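Local coordinates for putative cell adhesion protein (Parabacteroides distasonis, PDB 3LIU) that probably serves as a fimbrillin-type subunit of a pilus in a human gut bacterium and so takes part in cell adhesion, at residues G290-G295 / Y303-L308; F233-Y238 / Y256-Q261; S207-S212 / K225-D230. All coordinates share one frame; numbering follows the deposited sequence.

Interaction 1. Residues G290-G295 / Y303-L308; sequences GEVKSG and YANHTL
The backbone N of N305 donates to the carbonyl O of G290 over 2.8 Å, almost straight at 171° but from above the carbonyl plane. G290 lies against the opposing backbone: its CA sits 3.2 Å from N305 O in a CA-H...O contact and rests over one face of the H306 ring, offset toward the rim. Glycine suits this place, since a CB would have no room beside H306 N and phi is positive. Two residues on, V292 lays a branched methyl against N305, CG1 standing 3.7 Å from N305 CG, the side chains crossing at about a right angle; the same V292 CG1 meets A304 CB at 4.1 Å. Both segments belong to one loop between strands 282-284 and 308-319 of this FimA/Mfa1-type subunit, so the contact folds that loop back on itself. A cis peptide between A304 and N305 sets the bend that presents N305 N, and a weak bond from H306 N to Y303 O spans it. Asparagine serves twice, its backbone N bound to G290 while its side-chain OD1 accepts from the backbone N of K258. E291 turns away, to a salt bridge with K209 and to F227 N.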
ATOM      1  N   GLY A 290       3.796  -1.587 -13.240  1.00 12.23           N
ATOM      2  CA  GLY A 290       3.664  -0.282 -13.913  1.00 14.19           C
ATOM      3  C   GLY A 290       3.160  -0.374 -15.349  1.00 12.12           C
ATOM      4  O   GLY A 290       3.659   0.311 -16.216  1.00 10.70           O
ATOM      5  N   GLU A 291       2.174  -1.227 -15.601  1.00 12.81           N
ATOM      6  CA  GLU A 291       1.733  -1.447 -16.993  1.00 10.60           C
ATOM      7  C   GLU A 291       1.137  -0.206 -17.640  1.00 11.65           C
ATOM      8  O   GLU A 291       0.436   0.577 -16.992  1.00 10.82           O
ATOM      9  CB  GLU A 291       0.732  -2.596 -17.117  1.00 11.26           C
ATOM     10  CG  GLU A 291       1.200  -3.919 -16.582  1.00 12.23           C
ATOM     11  CD  GLU A 291       0.718  -4.127 -15.132  1.00 16.25           C
ATOM     12  OE1 GLU A 291       0.788  -3.173 -14.337  1.00 13.59           O
ATOM     13  OE2 GLU A 291       0.211  -5.221 -14.828  1.00 14.52           O
ATOM     14  N   VAL A 292       1.449  -0.025 -18.926  1.00  9.76           N
ATOM     15  CA  VAL A 292       0.745   0.947 -19.774  1.00  9.80           C
ATOM     16  C   VAL A 292      -0.018   0.184 -20.860  1.00 12.42           C
ATOM     17  O   VAL A 292       0.192  -1.017 -21.099  1.00 12.87           O
ATOM     18  CB  VAL A 292       1.686   2.011 -20.361  1.00 12.20           C
ATOM     19  CG1 VAL A 292       2.356   2.827 -19.213  1.00  7.74           C
ATOM     20  CG2 VAL A 292       2.720   1.348 -21.351  1.00  9.81           C
ATOM     21  N   LYS A 293      -0.925   0.870 -21.521  1.00 16.94           N
ATOM     22  CA  LYS A 293      -1.730   0.233 -22.562  1.00 16.07           C
ATOM     23  C   LYS A 293      -0.844  -0.134 -23.732  1.00 15.98           C
ATOM     24  O   LYS A 293       0.106   0.572 -24.012  1.00 13.79           O
ATOM     25  CB  LYS A 293      -2.765   1.237 -23.029  1.00 17.92           C
ATOM     26  CG  LYS A 293      -3.709   0.755 -24.088  1.00 28.60           C
ATOM     27  CD  LYS A 293      -4.420   1.959 -24.726  1.00 39.33           C
ATOM     28  CE  LYS A 293      -5.761   2.181 -24.099  1.00 45.89           C
ATOM     29  NZ  LYS A 293      -6.780   1.303 -24.738  1.00 47.54           N
ATOM     30  N   SER A 294      -1.131  -1.228 -24.428  1.00 15.75           N
ATOM     31  CA  SER A 294      -0.310  -1.598 -25.577  1.00 19.28           C
ATOM     32  C   SER A 294      -0.451  -0.518 -26.664  1.00 18.78           C
ATOM     33  O   SER A 294      -1.529   0.059 -26.859  1.00 18.27           O
ATOM     34  CB  SER A 294      -0.735  -2.950 -26.134  1.00 19.96           C
ATOM     35  OG  SER A 294      -2.017  -2.788 -26.693  1.00 33.99           O
ATOM     36  N   GLY A 295       0.640  -0.224 -27.343  1.00 15.37           N
ATOM     37  CA  GLY A 295       0.597   0.752 -28.405  1.00 19.96           C
ATOM     38  C   GLY A 295       0.735   2.204 -28.019  1.00 21.16           C
ATOM     39  O   GLY A 295       0.472   3.096 -28.831  1.00 20.71           O
ATOM     40  N   TYR A 303       9.748   5.159 -15.847  1.00 16.00           N
ATOM     41  CA  TYR A 303       8.779   5.964 -15.095  1.00 14.98           C
ATOM     42  C   TYR A 303       7.325   5.567 -15.270  1.00 15.96           C
ATOM     43  O   TYR A 303       6.625   5.388 -14.267  1.00 13.34           O
ATOM     44  CB  TYR A 303       8.910   7.424 -15.453  1.00 13.34           C
ATOM     45  CG  TYR A 303      10.216   8.073 -15.046  1.00 10.02           C
ATOM     46  CD1 TYR A 303      11.392   7.832 -15.752  1.00 11.12           C
ATOM     47  CD2 TYR A 303      10.260   8.989 -14.020  1.00 11.96           C
ATOM     48  CE1 TYR A 303      12.568   8.468 -15.404  1.00 19.90           C
ATOM     49  CE2 TYR A 303      11.443   9.641 -13.662  1.00 12.52           C
ATOM     50  CZ  TYR A 303      12.582   9.379 -14.350  1.00 12.91           C
ATOM     51  OH  TYR A 303      13.741  10.015 -13.995  1.00 15.09           O
ATOM     52  N   ALA A 304       6.879   5.458 -16.538  1.00 16.44           N
ATOM     53  CA  ALA A 304       5.476   5.138 -16.891  1.00 14.60           C
ATOM     54  C   ALA A 304       5.228   3.623 -16.920  1.00 12.14           C
ATOM     55  O   ALA A 304       5.923   2.920 -17.691  1.00 12.10           O
ATOM     56  CB  ALA A 304       5.161   5.707 -18.276  1.00 11.91           C
ATOM     57  N   ASN A 305       4.293   3.072 -16.132  1.00 11.05           N
ATOM     58  CA  ASN A 305       3.467   3.759 -15.117  1.00 10.43           C
ATOM     59  C   ASN A 305       3.775   3.157 -13.753  1.00  9.66           C
ATOM     60  O   ASN A 305       2.907   2.671 -13.023  1.00  8.51           O
ATOM     61  CB  ASN A 305       1.952   3.655 -15.407  1.00 10.36           C
ATOM     62  CG  ASN A 305       1.406   4.827 -16.264  1.00 16.85           C
ATOM     63  OD1 ASN A 305       2.156   5.741 -16.649  1.00 10.69           O
ATOM     64  ND2 ASN A 305       0.062   4.788 -16.576  1.00 12.52           N
ATOM     65  N   HIS A 306       5.052   3.193 -13.412  1.00 11.00           N
ATOM     66  CA  HIS A 306       5.462   2.946 -12.046  1.00  9.91           C
ATOM     67  C   HIS A 306       5.006   4.097 -11.206  1.00 11.47           C
ATOM     68  O   HIS A 306       4.889   5.222 -11.701  1.00  7.89           O
ATOM     69  CB  HIS A 306       6.967   2.833 -11.999  1.00 10.88           C
ATOM     70  CG  HIS A 306       7.463   1.560 -12.588  1.00 13.95           C
ATOM     71  ND1 HIS A 306       7.163   0.334 -12.035  1.00 13.87           N
ATOM     72  CD2 HIS A 306       8.217   1.313 -13.681  1.00 14.05           C
ATOM     73  CE1 HIS A 306       7.727  -0.614 -12.762  1.00 17.03           C
ATOM     74  NE2 HIS A 306       8.357  -0.047 -13.773  1.00 10.09           N
ATOM     75  N   THR A 307       4.750   3.825  -9.937  1.00 11.63           N
ATOM     76  CA  THR A 307       4.324   4.862  -9.010  1.00 11.65           C
ATOM     77  C   THR A 307       5.443   5.877  -8.814  1.00 12.69           C
ATOM     78  O   THR A 307       6.604   5.486  -8.597  1.00 11.87           O
ATOM     79  CB  THR A 307       3.943   4.234  -7.674  1.00 13.31           C
ATOM     80  OG1 THR A 307       2.879   3.317  -7.905  1.00 10.56           O
ATOM     81  CG2 THR A 307       3.510   5.247  -6.651  1.00  6.81           C
ATOM     82  N   LEU A 308       5.081   7.161  -8.951  1.00 10.92           N
ATOM     83  CA  LEU A 308       6.034   8.274  -8.854  1.00 11.21           C
ATOM     84  C   LEU A 308       5.713   9.076  -7.623  1.00 12.08           C
ATOM     85  O   LEU A 308       4.529   9.279  -7.297  1.00 13.67           O
ATOM     86  CB  LEU A 308       5.934   9.223 -10.087  1.00 12.67           C
ATOM     87  CG  LEU A 308       6.011   8.601 -11.482  1.00 12.34           C
ATOM     88  CD1 LEU A 308       5.849   9.634 -12.598  1.00  6.98           C
ATOM     89  CD2 LEU A 308       7.298   7.795 -11.719  1.00 10.87           C
TER

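Interaction 2. Residues F233-Y238 / Y256-Q261; sequences FGYLDY and YKKGLQ
Y235 and Q261 both carry CG anti to the carbonyl carbon (chi1 -72° in Y235); this lays the tyrosine ring across the opposing backbone, while Q261, extended beyond CG, runs past Y238. The motif is a short 3-10 turn, 235-237, just before strand 238-240, packed on the loop that leads into its parallel neighbour, strand 262-263. Glycine fits at 259: with no side chain and a positive phi, G259 can set its CA over the centre of the Y235 ring, 3.5 Å from the ring centroid, as a CH-pi contact. K258 lies alongside Y235, pointing the same way, and its CB is 3.5 Å from Y235 OH; that hydroxyl is hydrogen-bonded to E296 OE1 and K293 N, and K258 NZ turns off to the carbonyl of S297. The side-chain amide of Q261 crosses Y238 obliquely, ring and amide planes 26° apart, with Q261 CD 3.6 Å from Y238 CB. Glutamine suits this buried place because NE2 can serve two acceptors, S207 OG and K258 O, NE2 lying in the plane of the K258 carbonyl. No hydrogen bond crosses between the segments; the backbones meet instead through the CA-H of Q261, its CA 3.4 Å from Y235 O with 160° at the hydrogen.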
ATOM      1  N   PHE A 233      -8.746  -3.697 -15.620  1.00 15.77           N
ATOM      2  CA  PHE A 233      -8.134  -2.531 -15.016  1.00 14.20           C
ATOM      3  C   PHE A 233      -7.368  -1.783 -16.062  1.00 14.67           C
ATOM      4  O   PHE A 233      -6.688  -2.381 -16.907  1.00 13.90           O
ATOM      5  CB  PHE A 233      -7.233  -2.958 -13.862  1.00 16.05           C
ATOM      6  CG  PHE A 233      -7.979  -3.700 -12.801  1.00 12.68           C
ATOM      7  CD1 PHE A 233      -9.110  -3.115 -12.210  1.00 12.93           C
ATOM      8  CD2 PHE A 233      -7.605  -4.977 -12.416  1.00 14.37           C
ATOM      9  CE1 PHE A 233      -9.816  -3.775 -11.213  1.00 11.84           C
ATOM     10  CE2 PHE A 233      -8.288  -5.640 -11.421  1.00 16.68           C
ATOM     11  CZ  PHE A 233      -9.404  -5.041 -10.811  1.00 12.00           C
ATOM     12  N   GLY A 234      -7.523  -0.470 -16.024  1.00 14.71           N
ATOM     13  CA  GLY A 234      -6.834   0.403 -16.938  1.00 15.41           C
ATOM     14  C   GLY A 234      -6.463   1.703 -16.310  1.00 12.86           C
ATOM     15  O   GLY A 234      -6.332   1.804 -15.086  1.00 10.01           O
ATOM     16  N   TYR A 235      -6.295   2.723 -17.149  1.00 13.14           N
ATOM     17  CA  TYR A 235      -5.777   3.982 -16.686  1.00 11.43           C
ATOM     18  C   TYR A 235      -6.617   4.626 -15.551  1.00 12.60           C
ATOM     19  O   TYR A 235      -6.067   5.250 -14.650  1.00 11.32           O
ATOM     20  CB  TYR A 235      -5.588   4.969 -17.839  1.00 12.02           C
ATOM     21  CG  TYR A 235      -4.419   4.668 -18.781  1.00 11.91           C
ATOM     22  CD1 TYR A 235      -3.126   4.413 -18.293  1.00 13.45           C
ATOM     23  CD2 TYR A 235      -4.584   4.686 -20.139  1.00 16.33           C
ATOM     24  CE1 TYR A 235      -2.068   4.130 -19.152  1.00  7.78           C
ATOM     25  CE2 TYR A 235      -3.502   4.413 -21.008  1.00 13.03           C
ATOM     26  CZ  TYR A 235      -2.254   4.143 -20.493  1.00 12.60           C
ATOM     27  OH  TYR A 235      -1.195   3.875 -21.303  1.00  9.18           O
ATOM     28  N   LEU A 236      -7.934   4.522 -15.605  1.00 11.74           N
ATOM     29  CA  LEU A 236      -8.762   5.161 -14.568  1.00 14.28           C
ATOM     30  C   LEU A 236      -8.529   4.494 -13.179  1.00 14.09           C
ATOM     31  O   LEU A 236      -8.869   5.075 -12.140  1.00 14.26           O
ATOM     32  CB  LEU A 236     -10.244   5.087 -14.929  1.00 13.76           C
ATOM     33  CG  LEU A 236     -10.697   5.924 -16.140  1.00 17.23           C
ATOM     34  CD1 LEU A 236     -12.109   5.531 -16.483  1.00 11.46           C
ATOM     35  CD2 LEU A 236     -10.605   7.406 -15.893  1.00 15.27           C
ATOM     36  N   ASP A 237      -7.943   3.292 -13.197  1.00 11.54           N
ATOM     37  CA  ASP A 237      -7.623   2.504 -11.988  1.00 12.29           C
ATOM     38  C   ASP A 237      -6.291   2.840 -11.367  1.00 12.62           C
ATOM     39  O   ASP A 237      -6.026   2.419 -10.249  1.00 13.12           O
ATOM     40  CB  ASP A 237      -7.677   1.018 -12.307  1.00 14.72           C
ATOM     41  CG  ASP A 237      -9.083   0.565 -12.696  1.00 15.19           C
ATOM     42  OD1 ASP A 237      -9.950   0.602 -11.802  1.00 14.65           O
ATOM     43  OD2 ASP A 237      -9.292   0.164 -13.857  1.00 13.60           O
ATOM     44  N   TYR A 238      -5.445   3.552 -12.112  1.00 15.20           N
ATOM     45  CA  TYR A 238      -4.346   4.308 -11.552  1.00 14.32           C
ATOM     46  C   TYR A 238      -4.891   5.592 -10.908  1.00 13.25           C
ATOM     47  O   TYR A 238      -5.780   6.231 -11.456  1.00 15.14           O
ATOM     48  CB  TYR A 238      -3.301   4.694 -12.627  1.00 14.67           C
ATOM     49  CG  TYR A 238      -2.390   3.580 -13.093  1.00 14.67           C
ATOM     50  CD1 TYR A 238      -1.477   3.002 -12.218  1.00 11.14           C
ATOM     51  CD2 TYR A 238      -2.384   3.144 -14.420  1.00 12.01           C
ATOM     52  CE1 TYR A 238      -0.622   2.033 -12.628  1.00 13.10           C
ATOM     53  CE2 TYR A 238      -1.524   2.154 -14.835  1.00 13.86           C
ATOM     54  CZ  TYR A 238      -0.633   1.603 -13.908  1.00 12.10           C
ATOM     55  OH  TYR A 238       0.237   0.617 -14.245  1.00 14.21           O
ATOM     56  N   TYR A 256       6.759  10.278 -18.618  1.00 12.14           N
ATOM     57  CA  TYR A 256       6.794   9.728 -17.291  1.00 11.27           C
ATOM     58  C   TYR A 256       5.470   9.103 -16.783  1.00 14.07           C
ATOM     59  O   TYR A 256       5.470   8.382 -15.791  1.00 10.99           O
ATOM     60  CB  TYR A 256       7.228  10.820 -16.329  1.00 15.90           C
ATOM     61  CG  TYR A 256       8.688  11.266 -16.396  1.00 13.75           C
ATOM     62  CD1 TYR A 256       9.641  10.569 -17.119  1.00 13.78           C
ATOM     63  CD2 TYR A 256       9.118  12.362 -15.643  1.00 13.84           C
ATOM     64  CE1 TYR A 256      10.977  10.953 -17.104  1.00 18.37           C
ATOM     65  CE2 TYR A 256      10.459  12.765 -15.636  1.00 15.89           C
ATOM     66  CZ  TYR A 256      11.376  12.049 -16.344  1.00 13.94           C
ATOM     67  OH  TYR A 256      12.701  12.416 -16.339  1.00 23.54           O
ATOM     68  N   LYS A 257       4.349   9.393 -17.444  1.00 10.91           N
ATOM     69  CA  LYS A 257       3.034   9.119 -16.876  1.00 10.76           C
ATOM     70  C   LYS A 257       2.043   9.098 -18.019  1.00 11.58           C
ATOM     71  O   LYS A 257       1.855  10.136 -18.704  1.00 10.78           O
ATOM     72  CB  LYS A 257       2.675  10.214 -15.857  1.00 10.73           C
ATOM     73  CG  LYS A 257       1.338  10.117 -15.164  1.00 11.25           C
ATOM     74  CD  LYS A 257       0.176  10.668 -15.949  1.00 15.15           C
ATOM     75  CE  LYS A 257      -1.043  10.905 -15.064  1.00 16.90           C
ATOM     76  NZ  LYS A 257      -2.197  11.523 -15.850  1.00 15.71           N
ATOM     77  N   LYS A 258       1.437   7.927 -18.251  1.00 10.88           N
ATOM     78  CA  LYS A 258       0.477   7.748 -19.326  1.00 11.12           C
ATOM     79  C   LYS A 258      -0.933   7.646 -18.796  1.00 12.84           C
ATOM     80  O   LYS A 258      -1.161   7.188 -17.670  1.00 12.43           O
ATOM     81  CB  LYS A 258       0.806   6.507 -20.177  1.00  9.26           C
ATOM     82  CG  LYS A 258       2.139   6.569 -20.891  1.00 19.31           C
ATOM     83  CD  LYS A 258       2.238   7.821 -21.807  1.00 22.08           C
ATOM     84  CE  LYS A 258       3.486   7.887 -22.614  1.00 25.96           C
ATOM     85  NZ  LYS A 258       3.480   9.123 -23.490  1.00 23.75           N
ATOM     86  N   GLY A 259      -1.873   8.089 -19.631  1.00 10.75           N
ATOM     87  CA  GLY A 259      -3.295   7.941 -19.399  1.00 12.44           C
ATOM     88  C   GLY A 259      -3.989   9.001 -18.552  1.00 13.95           C
ATOM     89  O   GLY A 259      -3.377   9.708 -17.727  1.00 14.04           O
ATOM     90  N   LEU A 260      -5.298   9.092 -18.739  1.00 15.22           N
ATOM     91  CA  LEU A 260      -6.125   9.843 -17.818  1.00 12.89           C
ATOM     92  C   LEU A 260      -6.331   8.949 -16.607  1.00 12.25           C
ATOM     93  O   LEU A 260      -7.049   7.979 -16.654  1.00 11.06           O
ATOM     94  CB  LEU A 260      -7.463  10.232 -18.455  1.00 14.83           C
ATOM     95  CG  LEU A 260      -8.541  10.962 -17.636  1.00 14.06           C
ATOM     96  CD1 LEU A 260      -8.022  12.284 -17.073  1.00 12.69           C
ATOM     97  CD2 LEU A 260      -9.811  11.240 -18.508  1.00 15.64           C
ATOM     98  N   GLN A 261      -5.689   9.329 -15.520  1.00 13.70           N
ATOM     99  CA  GLN A 261      -5.776   8.648 -14.265  1.00 15.12           C
ATOM    100  C   GLN A 261      -6.789   9.417 -13.394  1.00 15.05           C
ATOM    101  O   GLN A 261      -7.081  10.592 -13.616  1.00 12.84           O
ATOM    102  CB  GLN A 261      -4.379   8.646 -13.605  1.00 14.48           C
ATOM    103  CG  GLN A 261      -3.326   8.000 -14.500  1.00 14.43           C
ATOM    104  CD  GLN A 261      -1.984   7.780 -13.790  1.00 15.18           C
ATOM    105  OE1 GLN A 261      -1.849   8.041 -12.587  1.00  9.13           O
ATOM    106  NE2 GLN A 261      -1.014   7.250 -14.526  1.00 10.67           N
TER

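Interaction 3. Residues S207-S212 / K225-D230; sequences SAKGVS and KDFFGD
One direct hydrogen bond joins the segments: K209, extended beyond CG, carries NZ to K225 O at 2.9 Å, in the carbonyl plane and with a C=O...donor angle of 155°. A water makes a second bridge, donating to V211 O at 2.8 Å and accepting from K225 N at 3.0 Å, without the two backbones pairing directly. In this way the loop after strand 193-213 folds back over that strand's end, in the mixed sheet where it pairs with 113-115 and 238-240. The apolar contacts centre on F227. K209 and F227 reach toward each other tip to tip, K209 CE ending over one ring face, 3.9 Å from the F227 centroid, as a CH-pi contact offset toward the rim; lysine suits this place because its methylenes can cover an aromatic face while its ammonium travels on to a carbonyl. V211, whose CG2 takes the crowded position between backbone N and carbonyl carbon, brings that CG2 to 3.5 Å from F227 CE1, crossing obliquely. Beside S212, the next strand residue, K225 bends at chi2 and lays CG 3.7 Å from S212 CA before NZ leaves for S213 OG and E111. Charge pairing comes from outside: D226 turns away to K289, and K209 NZ forms salt bridges with E291 and E224. The buried ammonium of K209 thus meets two carboxylates and a carbonyl, which should favour its charged form.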
ATOM      1  N   SER A 207       0.412   7.530 -10.785  1.00 11.73           N
ATOM      2  CA  SER A 207       0.414   6.096 -11.044  1.00  9.83           C
ATOM      3  C   SER A 207       0.425   5.212  -9.805  1.00 11.69           C
ATOM      4  O   SER A 207       1.114   4.199  -9.767  1.00  9.66           O
ATOM      5  CB  SER A 207       1.566   5.682 -11.981  1.00 15.07           C
ATOM      6  OG  SER A 207       1.455   6.379 -13.211  1.00 11.32           O
ATOM      7  N   ALA A 208      -0.404   5.567  -8.819  1.00 12.11           N
ATOM      8  CA  ALA A 208      -0.704   4.699  -7.674  1.00  9.36           C
ATOM      9  C   ALA A 208      -1.741   3.698  -8.159  1.00  9.52           C
ATOM     10  O   ALA A 208      -2.792   4.112  -8.661  1.00 12.48           O
ATOM     11  CB  ALA A 208      -1.284   5.546  -6.498  1.00  5.41           C
ATOM     12  N   LYS A 209      -1.461   2.402  -8.061  1.00  9.48           N
ATOM     13  CA  LYS A 209      -2.504   1.425  -8.355  1.00  9.40           C
ATOM     14  C   LYS A 209      -3.606   1.604  -7.320  1.00 11.54           C
ATOM     15  O   LYS A 209      -3.355   1.619  -6.111  1.00 10.42           O
ATOM     16  CB  LYS A 209      -1.968   0.014  -8.421  1.00  8.44           C
ATOM     17  CG  LYS A 209      -1.257  -0.254  -9.735  1.00 10.99           C
ATOM     18  CD  LYS A 209      -0.970  -1.690 -10.008  1.00  7.18           C
ATOM     19  CE  LYS A 209      -0.366  -1.872 -11.419  1.00  7.86           C
ATOM     20  NZ  LYS A 209       0.007  -3.265 -11.734  1.00  9.21           N
ATOM     21  N   GLY A 210      -4.825   1.812  -7.805  1.00 10.76           N
ATOM     22  CA  GLY A 210      -5.930   2.091  -6.914  1.00 10.43           C
ATOM     23  C   GLY A 210      -6.763   0.887  -6.606  1.00 10.40           C
ATOM     24  O   GLY A 210      -7.781   0.996  -5.924  1.00  9.89           O
ATOM     25  N   VAL A 211      -6.332  -0.269  -7.121  1.00 12.15           N
ATOM     26  CA  VAL A 211      -6.977  -1.560  -6.850  1.00  8.85           C
ATOM     27  C   VAL A 211      -5.919  -2.587  -6.447  1.00  9.78           C
ATOM     28  O   VAL A 211      -4.749  -2.495  -6.847  1.00 10.75           O
ATOM     29  CB  VAL A 211      -7.759  -2.135  -8.051  1.00 10.84           C
ATOM     30  CG1 VAL A 211      -9.007  -1.316  -8.397  1.00  6.23           C
ATOM     31  CG2 VAL A 211      -6.823  -2.285  -9.294  1.00  7.40           C
ATOM     32  N   SER A 212      -6.360  -3.571  -5.663  1.00 11.66           N
ATOM     33  CA  SER A 212      -5.508  -4.659  -5.121  1.00 11.00           C
ATOM     34  C   SER A 212      -6.367  -5.877  -4.800  1.00  9.43           C
ATOM     35  O   SER A 212      -7.569  -5.764  -4.535  1.00 10.45           O
ATOM     36  CB  SER A 212      -4.776  -4.206  -3.836  1.00 12.66           C
ATOM     37  OG  SER A 212      -4.051  -5.274  -3.184  1.00 12.55           O
ATOM     38  N   LYS A 225      -2.616  -6.265  -8.454  1.00 10.48           N
ATOM     39  CA  LYS A 225      -3.458  -6.563  -9.617  1.00 11.64           C
ATOM     40  C   LYS A 225      -2.714  -6.217 -10.898  1.00 12.32           C
ATOM     41  O   LYS A 225      -2.182  -5.111 -11.035  1.00 13.60           O
ATOM     42  CB  LYS A 225      -4.723  -5.725  -9.595  1.00 12.03           C
ATOM     43  CG  LYS A 225      -5.785  -6.106  -8.565  1.00  9.92           C
ATOM     44  CD  LYS A 225      -6.170  -7.592  -8.613  1.00 12.80           C
ATOM     45  CE  LYS A 225      -7.532  -7.817  -7.933  1.00  8.73           C
ATOM     46  NZ  LYS A 225      -7.888  -9.250  -7.777  1.00  8.90           N
ATOM     47  N   ASP A 226      -2.677  -7.170 -11.834  1.00 12.95           N
ATOM     48  CA  ASP A 226      -2.212  -6.886 -13.175  1.00 12.11           C
ATOM     49  C   ASP A 226      -3.161  -5.902 -13.824  1.00 10.00           C
ATOM     50  O   ASP A 226      -4.367  -5.947 -13.584  1.00 14.35           O
ATOM     51  CB  ASP A 226      -2.187  -8.148 -14.025  1.00 10.89           C
ATOM     52  CG  ASP A 226      -1.116  -9.090 -13.638  1.00 19.15           C
ATOM     53  OD1 ASP A 226      -0.250  -8.764 -12.822  1.00 17.08           O
ATOM     54  OD2 ASP A 226      -1.122 -10.177 -14.186  1.00 18.58           O
ATOM     55  N   PHE A 227      -2.620  -5.026 -14.654  1.00 13.35           N
ATOM     56  CA  PHE A 227      -3.420  -4.036 -15.413  1.00 12.02           C
ATOM     57  C   PHE A 227      -3.352  -4.353 -16.893  1.00 14.53           C
ATOM     58  O   PHE A 227      -2.428  -5.017 -17.351  1.00 13.58           O
ATOM     59  CB  PHE A 227      -2.910  -2.615 -15.155  1.00 10.08           C
ATOM     60  CG  PHE A 227      -3.483  -1.937 -13.931  1.00 12.44           C
ATOM     61  CD1 PHE A 227      -3.715  -2.640 -12.727  1.00  8.91           C
ATOM     62  CD2 PHE A 227      -3.689  -0.567 -13.949  1.00  9.13           C
ATOM     63  CE1 PHE A 227      -4.160  -1.974 -11.581  1.00  9.16           C
ATOM     64  CE2 PHE A 227      -4.144   0.126 -12.805  1.00 14.40           C
ATOM     65  CZ  PHE A 227      -4.379  -0.553 -11.630  1.00 10.75           C
ATOM     66  N   PHE A 228      -4.337  -3.869 -17.644  1.00 16.25           N
ATOM     67  CA  PHE A 228      -4.427  -4.133 -19.074  1.00 15.35           C
ATOM     68  C   PHE A 228      -4.465  -5.650 -19.386  1.00 18.28           C
ATOM     69  O   PHE A 228      -5.078  -6.406 -18.621  1.00 17.84           O
ATOM     70  CB  PHE A 228      -3.331  -3.353 -19.810  1.00 17.24           C
ATOM     71  CG  PHE A 228      -3.464  -1.872 -19.632  1.00 14.64           C
ATOM     72  CD1 PHE A 228      -4.525  -1.190 -20.224  1.00 18.48           C
ATOM     73  CD2 PHE A 228      -2.615  -1.178 -18.812  1.00 10.71           C
ATOM     74  CE1 PHE A 228      -4.706   0.173 -20.012  1.00 16.93           C
ATOM     75  CE2 PHE A 228      -2.775   0.200 -18.619  1.00 14.73           C
ATOM     76  CZ  PHE A 228      -3.808   0.868 -19.216  1.00 15.13           C
ATOM     77  N   GLY A 229      -3.834  -6.095 -20.477  1.00 16.27           N
ATOM     78  CA  GLY A 229      -3.942  -7.504 -20.903  1.00 20.55           C
ATOM     79  C   GLY A 229      -5.397  -7.887 -21.000  1.00 20.80           C
ATOM     80  O   GLY A 229      -6.187  -7.141 -21.560  1.00 24.46           O
ATOM     81  N   ASP A 230      -5.783  -8.995 -20.376  1.00 23.88           N
ATOM     82  CA  ASP A 230      -7.194  -9.430 -20.373  1.00 27.17           C
ATOM     83  C   ASP A 230      -7.949  -9.057 -19.076  1.00 27.68           C
ATOM     84  O   ASP A 230      -9.065  -9.553 -18.815  1.00 30.24           O
ATOM     85  CB  ASP A 230      -7.252 -10.941 -20.563  1.00 30.64           C
ATOM     86  CG  ASP A 230      -6.680 -11.709 -19.369  1.00 43.04           C
ATOM     87  OD1 ASP A 230      -6.579 -11.140 -18.248  1.00 51.45           O
ATOM     88  OD2 ASP A 230      -6.345 -12.903 -19.549  1.00 55.64           O
TER
HETATM   89  O   HOH W   1      -2.248  -3.664  -7.028  1.00 13.01           O

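How the interactions relate
From the N terminus, strand 193-213 comes first, and interaction 3 closes the loop that follows it by returning 225-230 to the strand. Interaction 2 then closes the excursion from 233-238 through strand 238-240 to 256-261, and interaction 1 folds the loop ahead of strand 308-319. The three loops run in series, neither nested nor crossed, yet all lie on one side of the chain's centre and touch. D237 O accepts from G210 N between interactions 2 and 3; Y238 OH hydrogen-bonds to E291 O between 2 and 1; T307 OG1 hydrogen-bonds to S207 O between 1 and 3. Successive loops are thereby gathered along strand 193-213 and its neighbours, 238-240 and 308-319.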